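Local coordinates for protein A putative transcriptional regulator (Rhodococcus sp., PDB 2HKU) that is a putative TetR-family transcriptional regulator that probably binds regulatory DNA through an N-terminal helix-turn-helix domain, at residues V70-V75 with S110-F114; L99-L104 with F168-I172. Residue numbers count along the deposited sequence, not the author numbering.

Contact 1: residues V70-V75 with S110-F114; sequences VACAAV and SVELF
In TetR-family regulators a long helix runs from the DNA-binding domain into the regulatory domain; helix 63-87 probably plays that part here, and its segment 70-75 packs closely on segment 110-114 of helix 108-120. Both segments are regular alpha-helix, their axes 7.9 Å apart at closest approach and crossing at -144°, so they run roughly antiparallel. The register pairs Ala-71 with Phe-114 (CA to CA 4.7 Å) and Val-75 with Ser-110 (5.0 Å). Small residues permit this spacing: Ala-71 CB lies 3.7 Å from Leu-113 O and 3.9 Å from Phe-114 CA, and Ala-74 O is 3.4 Å from Ser-110 CB. Phe-114 (chi1 t) receives a CH-pi contact over one face from Val-75 CG1, 3.8 Å from the ring centroid, while Cys-72 SG (chi1 m) sits at the ring edge, 5.0 Å from the centroid. Val-70 CG1 meets Leu-113 CD2 at 4.0 Å. No direct hydrogen bond joins the segments, but a water bridges them, donating to Ala-74 O (2.6 Å) and hydrogen-bonded to Ser-110 OG (2.7 Å). Helix 21-36 touches Val-70 and Ser-110, helix 125-152 packs against Cys-72, Val-75 and Phe-114, and helix 161-181 meets Val-111 and Phe-114.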
loop_
_atom_site.group_PDB
_atom_site.type_symbol
_atom_site.label_atom_id
_atom_site.label_comp_id
_atom_site.label_asym_id
_atom_site.label_seq_id
_atom_site.Cartn_x
_atom_site.Cartn_y
_atom_site.Cartn_z
ATOM N N VAL A 70 18.079 0.152 -4.814
ATOM C CA VAL A 70 17.611 -1.101 -5.442
ATOM C C VAL A 70 16.084 -1.118 -5.599
ATOM O O VAL A 70 15.535 -1.576 -6.671
ATOM C CB VAL A 70 18.123 -2.342 -4.607
ATOM C CG1 VAL A 70 17.350 -3.599 -4.890
ATOM C CG2 VAL A 70 19.649 -2.545 -4.786
ATOM N N ALA A 71 15.380 -0.650 -4.530
ATOM C CA ALA A 71 13.930 -0.703 -4.490
ATOM C C ALA A 71 13.314 0.256 -5.510
ATOM O O ALA A 71 12.417 -0.097 -6.242
ATOM C CB ALA A 71 13.402 -0.399 -3.045
ATOM N N CYS A 72 13.823 1.479 -5.543
ATOM C CA CYS A 72 13.478 2.434 -6.550
ATOM C C CYS A 72 13.721 1.947 -8.018
ATOM O O CYS A 72 12.846 2.078 -8.821
ATOM C CB CYS A 72 14.243 3.718 -6.290
ATOM S SG CYS A 72 13.550 4.514 -4.695
ATOM N N ALA A 73 14.919 1.524 -8.365
ATOM C CA ALA A 73 15.226 0.908 -9.721
ATOM C C ALA A 73 14.324 -0.249 -10.062
ATOM O O ALA A 73 13.743 -0.297 -11.145
ATOM C CB ALA A 73 16.659 0.527 -9.813
ATOM N N ALA A 74 14.084 -1.142 -9.100
ATOM C CA ALA A 74 13.109 -2.245 -9.298
ATOM C C ALA A 74 11.730 -1.828 -9.674
ATOM O O ALA A 74 11.153 -2.316 -10.629
ATOM C CB ALA A 74 13.081 -3.215 -8.049
ATOM N N VAL A 75 11.114 -0.921 -8.925
ATOM C CA VAL A 75 9.803 -0.485 -9.303
ATOM C C VAL A 75 9.732 0.354 -10.610
ATOM O O VAL A 75 8.725 0.308 -11.325
ATOM C CB VAL A 75 9.029 0.317 -8.099
ATOM C CG1 VAL A 75 9.562 1.806 -7.957
ATOM C CG2 VAL A 75 7.577 0.322 -8.388
ATOM N N SER A 110 8.818 -6.390 -7.145
ATOM C CA SER A 110 9.424 -5.049 -7.285
ATOM C C SER A 110 8.595 -3.929 -6.648
ATOM O O SER A 110 9.145 -3.109 -5.933
ATOM C CB SER A 110 9.676 -4.789 -8.808
ATOM O OG SER A 110 10.661 -5.717 -9.253
ATOM N N VAL A 111 7.275 -3.882 -6.909
ATOM C CA VAL A 111 6.365 -2.916 -6.227
ATOM C C VAL A 111 6.443 -3.152 -4.702
ATOM O O VAL A 111 6.440 -2.203 -3.879
ATOM C CB VAL A 111 4.901 -3.085 -6.672
ATOM C CG1 VAL A 111 3.960 -2.106 -5.949
ATOM C CG2 VAL A 111 4.771 -2.919 -8.190
ATOM N N GLU A 112 6.392 -4.420 -4.316
ATOM C CA GLU A 112 6.393 -4.765 -2.898
ATOM C C GLU A 112 7.711 -4.339 -2.210
ATOM O O GLU A 112 7.697 -3.704 -1.138
ATOM C CB GLU A 112 6.090 -6.247 -2.711
ATOM C CG GLU A 112 6.303 -6.710 -1.279
ATOM C CD GLU A 112 6.219 -8.213 -1.121
ATOM O OE1 GLU A 112 5.730 -8.937 -2.066
ATOM O OE2 GLU A 112 6.651 -8.655 -0.039
ATOM N N LEU A 113 8.851 -4.594 -2.817
ATOM C CA LEU A 113 10.076 -3.981 -2.308
ATOM C C LEU A 113 10.051 -2.443 -2.157
ATOM O O LEU A 113 10.598 -1.882 -1.160
ATOM C CB LEU A 113 11.262 -4.335 -3.207
ATOM C CG LEU A 113 12.675 -4.155 -2.770
ATOM C CD1 LEU A 113 12.840 -5.041 -1.502
ATOM C CD2 LEU A 113 13.586 -4.674 -3.888
ATOM N N PHE A 114 9.448 -1.746 -3.125
ATOM C CA PHE A 114 9.467 -0.306 -3.101
ATOM C C PHE A 114 8.506 0.154 -1.988
ATOM O O PHE A 114 8.789 1.137 -1.308
ATOM C CB PHE A 114 8.935 0.236 -4.437
ATOM C CG PHE A 114 8.826 1.748 -4.470
ATOM C CD1 PHE A 114 9.951 2.555 -4.270
ATOM C CD2 PHE A 114 7.587 2.353 -4.751
ATOM C CE1 PHE A 114 9.855 3.956 -4.326
ATOM C CE2 PHE A 114 7.475 3.732 -4.849
ATOM C CZ PHE A 114 8.573 4.575 -4.606
HETATM O O HOH W 1 11.916 -4.707 -11.366
#

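Contact 2: residues L99-L104 with F168-I172; sequences LVGSLL and FWSAI. With EDO (1,2-ethanediol), chain D.
Segments 99-104 and 168-172 are both alpha-helical, the first ending helix 92-104 and the second lying within helix 161-181. Their axes approach to 11.7 Å, with 40° between their N-to-C directions (signed crossing angle -40°). At this spacing the backbones stay well apart, the nearest CA atoms being those of Leu-104 and Ile-172 at 7.3 Å, and large side chains fill the gap. Phe-168, with chi1 t, reaches across to three residues: its CZ lies 3.6 Å from Leu-99 CD2 and 3.8 Å from Leu-103 CD1, and its CE1 is 3.8 Å from Val-100 CG2. Val-100 and Leu-103 meet the ring at its edge. Leu-103 (chi1 m, chi2 t) is shared by three partners, since its CD1 also touches Trp-169 CH2 at 4.0 Å and Ile-172 CD1 at 4.2 Å. Ile-172, with both chi angles m, directs CD1 to 3.9 Å from Leu-104 CD2. The CA-to-CB bond of Trp-169 points away from segment 99-104, yet its indole swings back, and NE1 donates a 2.9 Å hydrogen bond to O2 of a 1,2-ethanediol, probably from the crystallisation liquor. The diol also approaches Leu-99 CD1 (3.7 Å from its O1) and Phe-168 CE2 (3.8 Å from its C1), and is hydrogen-bonded to Glu-83, Ser-141 and Leu-146. Helix 190-201 touches Val-100 and Leu-104. Entirely apolar between its segments, the contact belongs to the core of the all-helical TetR-type C-terminal domain, where the diol sits among helices 63-87, 92-104, 125-152 and 161-181.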
loop_
_atom_site.group_PDB
_atom_site.type_symbol
_atom_site.label_atom_id
_atom_site.label_comp_id
_atom_site.label_asym_id
_atom_site.label_seq_id
_atom_site.Cartn_x
_atom_site.Cartn_y
_atom_site.Cartn_z
ATOM N N LEU A 99 -0.976 -4.243 -18.914
ATOM C CA LEU A 99 -0.223 -3.341 -18.040
ATOM C C LEU A 99 -0.469 -3.767 -16.568
ATOM O O LEU A 99 0.446 -4.068 -15.876
ATOM C CB LEU A 99 -0.578 -1.916 -18.351
ATOM C CG LEU A 99 0.390 -0.810 -17.845
ATOM C CD1 LEU A 99 0.103 0.479 -18.624
ATOM C CD2 LEU A 99 0.159 -0.568 -16.356
ATOM N N VAL A 100 -1.724 -3.918 -16.179
ATOM C CA VAL A 100 -2.121 -4.279 -14.771
ATOM C C VAL A 100 -1.687 -5.649 -14.408
ATOM O O VAL A 100 -1.052 -5.893 -13.380
ATOM C CB VAL A 100 -3.670 -4.073 -14.615
ATOM C CG1 VAL A 100 -4.149 -4.465 -13.251
ATOM C CG2 VAL A 100 -4.004 -2.658 -14.896
ATOM N N GLY A 101 -1.944 -6.613 -15.308
ATOM C CA GLY A 101 -1.392 -7.949 -15.107
ATOM C C GLY A 101 0.083 -8.028 -14.905
ATOM O O GLY A 101 0.543 -8.882 -14.157
ATOM N N SER A 102 0.867 -7.174 -15.565
ATOM C CA SER A 102 2.341 -7.164 -15.331
ATOM C C SER A 102 2.728 -6.669 -13.937
ATOM O O SER A 102 3.513 -7.304 -13.195
ATOM C CB SER A 102 3.056 -6.218 -16.345
ATOM O OG SER A 102 4.468 -6.424 -16.286
ATOM N N LEU A 103 2.209 -5.498 -13.593
ATOM C CA LEU A 103 2.506 -4.924 -12.241
ATOM C C LEU A 103 2.012 -5.851 -11.126
ATOM O O LEU A 103 2.686 -6.008 -10.188
ATOM C CB LEU A 103 1.871 -3.527 -12.108
ATOM C CG LEU A 103 2.506 -2.483 -13.030
ATOM C CD1 LEU A 103 1.675 -1.273 -12.870
ATOM C CD2 LEU A 103 4.051 -2.275 -12.691
ATOM N N LEU A 104 0.830 -6.470 -11.261
ATOM C CA LEU A 104 0.262 -7.274 -10.169
ATOM C C LEU A 104 0.811 -8.662 -10.139
ATOM O O LEU A 104 0.788 -9.345 -9.100
ATOM C CB LEU A 104 -1.274 -7.290 -10.202
ATOM C CG LEU A 104 -1.888 -5.899 -9.997
ATOM C CD1 LEU A 104 -3.418 -5.883 -10.040
ATOM C CD2 LEU A 104 -1.414 -5.293 -8.671
ATOM N N PHE A 168 -4.434 5.470 -9.891
ATOM C CA PHE A 168 -3.951 4.200 -10.462
ATOM C C PHE A 168 -2.756 3.651 -9.574
ATOM O O PHE A 168 -2.755 2.519 -9.115
ATOM C CB PHE A 168 -3.464 4.364 -11.910
ATOM C CG PHE A 168 -2.835 3.023 -12.488
ATOM C CD1 PHE A 168 -3.662 2.004 -12.948
ATOM C CD2 PHE A 168 -1.445 2.825 -12.512
ATOM C CE1 PHE A 168 -3.088 0.777 -13.460
ATOM C CE2 PHE A 168 -0.816 1.669 -12.993
ATOM C CZ PHE A 168 -1.647 0.582 -13.437
ATOM N N TRP A 169 -1.741 4.463 -9.345
ATOM C CA TRP A 169 -0.617 3.993 -8.539
ATOM C C TRP A 169 -0.948 3.583 -7.073
ATOM O O TRP A 169 -0.386 2.626 -6.574
ATOM C CB TRP A 169 0.602 4.953 -8.641
ATOM C CG TRP A 169 1.427 4.577 -9.901
ATOM C CD1 TRP A 169 1.452 5.244 -11.106
ATOM C CD2 TRP A 169 2.234 3.422 -10.052
ATOM N NE1 TRP A 169 2.240 4.534 -12.010
ATOM C CE2 TRP A 169 2.729 3.417 -11.370
ATOM C CE3 TRP A 169 2.559 2.338 -9.197
ATOM C CZ2 TRP A 169 3.543 2.389 -11.849
ATOM C CZ3 TRP A 169 3.396 1.332 -9.678
ATOM C CH2 TRP A 169 3.933 1.403 -10.955
ATOM N N SER A 170 -1.717 4.391 -6.352
ATOM C CA SER A 170 -2.032 3.992 -4.949
ATOM C C SER A 170 -2.873 2.730 -4.837
ATOM O O SER A 170 -2.651 1.952 -3.936
ATOM C CB SER A 170 -2.746 5.103 -4.235
ATOM O OG SER A 170 -3.830 5.499 -5.021
ATOM N N ALA A 171 -3.777 2.495 -5.806
ATOM C CA ALA A 171 -4.454 1.143 -5.980
ATOM C C ALA A 171 -3.435 -0.005 -6.195
ATOM O O ALA A 171 -3.482 -1.071 -5.543
ATOM C CB ALA A 171 -5.482 1.171 -7.180
ATOM N N ILE A 172 -2.533 0.191 -7.173
ATOM C CA ILE A 172 -1.500 -0.776 -7.371
ATOM C C ILE A 172 -0.738 -1.109 -6.061
ATOM O O ILE A 172 -0.615 -2.268 -5.727
ATOM C CB ILE A 172 -0.524 -0.406 -8.558
ATOM C CG1 ILE A 172 -1.284 -0.417 -9.929
ATOM C CG2 ILE A 172 0.688 -1.300 -8.517
ATOM C CD1 ILE A 172 -1.683 -1.840 -10.465
HETATM C C1 EDO D . 0.791 3.307 -15.959
HETATM O O1 EDO D . 1.341 3.647 -17.265
HETATM C C2 EDO D . 2.004 2.797 -15.218
HETATM O O2 EDO D . 2.717 4.003 -14.841
#

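How the contacts relate
From the N terminus, helix 63-87 supplies the first half of contact 1, the chain turns into helix 92-104 for the first half of contact 2, and helix 108-120 then closes contact 1 across 34 intervening residues. Contact 2 closes later, after 63 residues, when helix 161-181 returns to helix 92-104. The segments therefore alternate, and the two closures cross. Their centres lie 13 Å apart and Val-111 joins them directly, its CG2 4.2 Å from Leu-103 O and its CG1 4.2 Å from Ile-172 CG2. Contact 1 ties helix 63-87, which probably leads out of the DNA-binding domain, to helix 108-120; contact 2 joins helices 92-104 and 161-181 within the C-terminal part.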